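Malonate decarboxylase subunit alpha (Acinetobacter baumannii ATCC 17978, PDB 6MPR) probably serves as the transferase subunit of malonate decarboxylase, exchanging acetyl for malonyl on the acyl carrier protein so that the malonyl group can be decarboxylated. Local coordinates at residues P308-T312 with G313-S317; K545-A548 with D549-W553. All coordinates share one frame; numbering follows the deposited sequence.

Interaction 1 (P308-T312 with G313-S317); sequences PAIET and GWVES
Ala309 and Trp314 are joined through the backbone where helix 307-311 ends in a Schellman motif. Trp314 N donates to Ala309 O at 3.0 Å, approaching nearly along the C=O axis, and Gly313 N donates to Ile310 O at 3.1 Å from above the carbonyl plane. Gly313, the first residue to leave the helix, takes a positive phi of 91°; glycine suits this turn because it has no CB to collide with Thr312 O. A weak bond from Val315 N also ends on Ala309 O, and a water donates to both Ile310 O and Val315 O, tying the departing chain to the last turn.

Thr312 places OG1 between its own backbone N and carbonyl carbon (chi1 51°), from where the hydroxyl turns back to donate to Pro308 O at 2.8 Å. Thr312 N reaches that same oxygen from the opposite face of its plane. The hydroxyl oxygen also lies near the plane of the indole of Trp314, 3.2 Å from CD1 at the ring edge. Apolar contacts complete the turn: Ala309 CB, small enough for the chain to fold back over it, meets Val315 CG2 at 3.7 Å, while Ile310 CG1 lies 3.8 Å from Val315 CB.

The turn directs the chain into strand 317-319, outermost of the mixed sheet within this chain, beside strand 297-299, where Val315 packs on Trp298. Helix 272-287 meets Pro308, Thr312 and Trp314, and Trp20 of the second subunit packs on Ile310 and Glu311.

Interaction 2 (K545-A548 with D549-W553); sequences KNIA and DLVTW
Asn546 and Asp549 make the cap at the start of helix 547-553. From the N-cap position, Asn546 OD1 accepts from Asp549 N at 2.7 Å, with the amide carbonyl aimed almost straight at the donor. The side chain reaches it because chi1 of 52° sets CG between the backbone N and the carbonyl carbon, bringing OD1 forward over the first turn, where asparagine's short amide suits the span. Asp549 in turn reaches back beyond the cap: its OD2, through the anti lone pair, accepts from Lys545 N at 3.0 Å in a nearly straight bond (166°). The amide and carboxylate planes stand 50° apart, and a water joins them, accepting from Asn546 ND2 and donating to Asp549 OD1. A carboxylate in the first turn probably also interacts favourably with the positive end of the helix dipole. The ammonium of Lys545 does not pair with that carboxylate directly, since NZ is 5.8 Å from Asp549 OD2 and bonds instead to Leu542 O.

Behind the cap, regular helical bonds take over: Val551 N donates to Ile547 O at 3.0 Å and Thr552 N to Ala548 O at the same length. Ile547 contributes apolar branches to successive positions, its CD1 lying 4.3 Å from Leu550 CD1 and its CG2 looser still against Val551 CG2. Ile547 and Val551 also pack on Pro560 of a later loop, where branched aliphatic side chains suit an apolar neighbour. Leu550 touches Ala544 and Pro308, and Trp553, with NE1 bonded to Ala543 O, packs on Ile307, Pro308 and Glu311 of helix 307-311, so the last helix of the chain lies along that short earlier one.

Interactions 1 and 2 sit at opposite kinds of helix end: 308-317 closes helix 307-311, whereas 545-553 opens helix 547-553. Their centres are about 16 Å apart, yet the two regions meet by packing, mostly between apolar groups. Trp553 carries most of this join, its CD1 lying 3.7 Å from Pro308 CG. Its CH2 is 3.8 Å from Thr312 CG2. The backbone O of Trp553 lies 3.5 Å from Glu311 CG. Leu550 adds a contact of 3.9 Å between its CD2 and Pro308 CD. Helix 547-553 is thereby packed onto the helix that leads into strand 317-319, a contact within the fold rather than a site known to act in catalysis.

Interaction 1 (P308-T312 with G313-S317)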
# COMPACT_ATOMS: atom_id res chain seq x y z
N PRO A 308 -27.72 6.42 -9.43
CA PRO A 308 -28.34 7.75 -9.40
C PRO A 308 -27.36 8.87 -9.04
O PRO A 308 -27.42 9.96 -9.62
CB PRO A 308 -29.46 7.58 -8.35
CG PRO A 308 -29.79 6.13 -8.42
CD PRO A 308 -28.45 5.46 -8.58
N ALA A 309 -26.44 8.62 -8.10
CA ALA A 309 -25.42 9.60 -7.76
C ALA A 309 -24.49 9.89 -8.94
O ALA A 309 -24.00 11.02 -9.09
CB ALA A 309 -24.61 9.11 -6.55
N ILE A 310 -24.18 8.88 -9.77
CA ILE A 310 -23.40 9.14 -10.97
C ILE A 310 -24.22 9.95 -11.96
O ILE A 310 -23.75 10.96 -12.51
CB ILE A 310 -22.94 7.83 -11.62
CG1 ILE A 310 -22.00 7.07 -10.68
CG2 ILE A 310 -22.24 8.12 -12.95
CD1 ILE A 310 -21.74 5.65 -11.17
N GLU A 311 -25.46 9.52 -12.22
CA GLU A 311 -26.25 10.16 -13.27
C GLU A 311 -26.56 11.62 -12.96
O GLU A 311 -26.72 12.42 -13.88
CB GLU A 311 -27.56 9.39 -13.49
CG GLU A 311 -27.36 7.98 -14.04
CD GLU A 311 -26.59 7.98 -15.35
OE1 GLU A 311 -27.10 8.54 -16.34
OE2 GLU A 311 -25.46 7.44 -15.38
N THR A 312 -26.68 11.97 -11.67
CA THR A 312 -26.99 13.35 -11.32
C THR A 312 -25.75 14.21 -11.11
O THR A 312 -25.88 15.38 -10.73
CB THR A 312 -27.86 13.42 -10.06
OG1 THR A 312 -27.25 12.64 -9.02
CG2 THR A 312 -29.26 12.90 -10.33
N GLY A 313 -24.56 13.67 -11.35
CA GLY A 313 -23.34 14.47 -11.35
C GLY A 313 -22.61 14.59 -10.02
O GLY A 313 -21.72 15.44 -9.91
N TRP A 314 -22.95 13.78 -9.02
CA TRP A 314 -22.23 13.83 -7.75
C TRP A 314 -20.87 13.17 -7.86
O TRP A 314 -19.89 13.64 -7.27
CB TRP A 314 -23.00 13.13 -6.64
CG TRP A 314 -24.19 13.88 -6.18
CD1 TRP A 314 -25.38 14.01 -6.84
CD2 TRP A 314 -24.33 14.59 -4.95
NE1 TRP A 314 -26.24 14.78 -6.10
CE2 TRP A 314 -25.63 15.14 -4.93
CE3 TRP A 314 -23.48 14.82 -3.86
CZ2 TRP A 314 -26.09 15.92 -3.88
CZ3 TRP A 314 -23.94 15.59 -2.82
CH2 TRP A 314 -25.23 16.14 -2.83
N VAL A 315 -20.80 12.06 -8.60
CA VAL A 315 -19.65 11.16 -8.58
C VAL A 315 -18.73 11.54 -9.73
O VAL A 315 -19.07 11.32 -10.90
CB VAL A 315 -20.08 9.70 -8.68
CG1 VAL A 315 -18.86 8.81 -8.72
CG2 VAL A 315 -21.00 9.31 -7.52
N GLU A 316 -17.54 12.05 -9.40
CA GLU A 316 -16.60 12.50 -10.41
C GLU A 316 -15.64 11.41 -10.87
O GLU A 316 -15.24 11.40 -12.04
CB GLU A 316 -15.83 13.71 -9.90
CG GLU A 316 -16.79 14.91 -9.84
CD GLU A 316 -16.21 16.15 -9.21
OE1 GLU A 316 -17.02 17.05 -8.87
OE2 GLU A 316 -14.98 16.25 -9.04
N SER A 317 -15.28 10.49 -9.98
CA SER A 317 -14.32 9.45 -10.32
C SER A 317 -14.55 8.25 -9.42
O SER A 317 -14.89 8.40 -8.24
CB SER A 317 -12.89 9.97 -10.16
OG SER A 317 -12.57 10.18 -8.79
O HOH W 1 -21.09 11.98 -12.33

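Interaction 2 (K545-A548 with D549-W553)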
# COMPACT_ATOMS: atom_id res chain seq x y z
N LYS A 545 -36.12 2.88 -5.52
CA LYS A 545 -36.79 2.03 -4.54
C LYS A 545 -36.57 0.54 -4.77
O LYS A 545 -36.89 -0.26 -3.88
CB LYS A 545 -38.30 2.31 -4.56
CG LYS A 545 -38.76 3.48 -3.69
CD LYS A 545 -38.22 4.79 -4.19
CE LYS A 545 -38.92 5.97 -3.53
NZ LYS A 545 -38.47 7.25 -4.12
N ASN A 546 -36.06 0.15 -5.93
CA ASN A 546 -35.94 -1.26 -6.26
C ASN A 546 -34.95 -1.38 -7.41
O ASN A 546 -34.45 -0.38 -7.93
CB ASN A 546 -37.30 -1.88 -6.61
CG ASN A 546 -38.05 -1.08 -7.68
OD1 ASN A 546 -37.46 -0.62 -8.66
ND2 ASN A 546 -39.35 -0.93 -7.49
N ILE A 547 -34.68 -2.63 -7.82
CA ILE A 547 -33.73 -2.89 -8.89
C ILE A 547 -34.23 -2.31 -10.21
O ILE A 547 -33.46 -1.70 -10.97
CB ILE A 547 -33.48 -4.41 -9.01
CG1 ILE A 547 -32.65 -4.93 -7.82
CG2 ILE A 547 -32.85 -4.76 -10.34
CD1 ILE A 547 -31.17 -4.60 -7.89
N ALA A 548 -35.51 -2.50 -10.53
CA ALA A 548 -36.07 -1.93 -11.76
C ALA A 548 -35.79 -0.44 -11.83
O ALA A 548 -35.50 0.10 -12.91
CB ALA A 548 -37.58 -2.19 -11.83
N ASP A 549 -35.84 0.25 -10.69
CA ASP A 549 -35.56 1.68 -10.67
C ASP A 549 -34.10 1.96 -11.04
O ASP A 549 -33.81 2.96 -11.72
CB ASP A 549 -35.88 2.25 -9.29
CG ASP A 549 -37.35 2.60 -9.13
OD1 ASP A 549 -38.13 2.41 -10.09
OD2 ASP A 549 -37.72 3.06 -8.03
N LEU A 550 -33.18 1.09 -10.61
CA LEU A 550 -31.79 1.26 -10.99
C LEU A 550 -31.61 1.05 -12.48
O LEU A 550 -30.84 1.77 -13.13
CB LEU A 550 -30.89 0.30 -10.19
CG LEU A 550 -30.82 0.60 -8.68
CD1 LEU A 550 -29.98 -0.43 -7.96
CD2 LEU A 550 -30.28 2.00 -8.44
N VAL A 551 -32.32 0.07 -13.05
CA VAL A 551 -32.24 -0.14 -14.50
C VAL A 551 -32.70 1.10 -15.24
O VAL A 551 -32.05 1.57 -16.19
CB VAL A 551 -33.08 -1.37 -14.91
CG1 VAL A 551 -33.09 -1.50 -16.42
CG2 VAL A 551 -32.53 -2.62 -14.26
N THR A 552 -33.84 1.65 -14.82
CA THR A 552 -34.35 2.88 -15.41
C THR A 552 -33.34 4.01 -15.29
O THR A 552 -33.05 4.71 -16.28
CB THR A 552 -35.68 3.25 -14.74
OG1 THR A 552 -36.62 2.20 -14.97
CG2 THR A 552 -36.23 4.57 -15.29
N TRP A 553 -32.78 4.20 -14.09
CA TRP A 553 -31.77 5.24 -13.88
C TRP A 553 -30.58 5.09 -14.82
O TRP A 553 -30.00 6.08 -15.27
CB TRP A 553 -31.28 5.19 -12.43
CG TRP A 553 -31.98 6.13 -11.47
CD1 TRP A 553 -32.87 5.78 -10.50
CD2 TRP A 553 -31.80 7.54 -11.36
NE1 TRP A 553 -33.27 6.90 -9.80
CE2 TRP A 553 -32.63 8.00 -10.31
CE3 TRP A 553 -31.02 8.48 -12.06
CZ2 TRP A 553 -32.70 9.33 -9.93
CZ3 TRP A 553 -31.10 9.82 -11.69
CH2 TRP A 553 -31.93 10.23 -10.64
O HOH W 2 -40.44 1.04 -9.66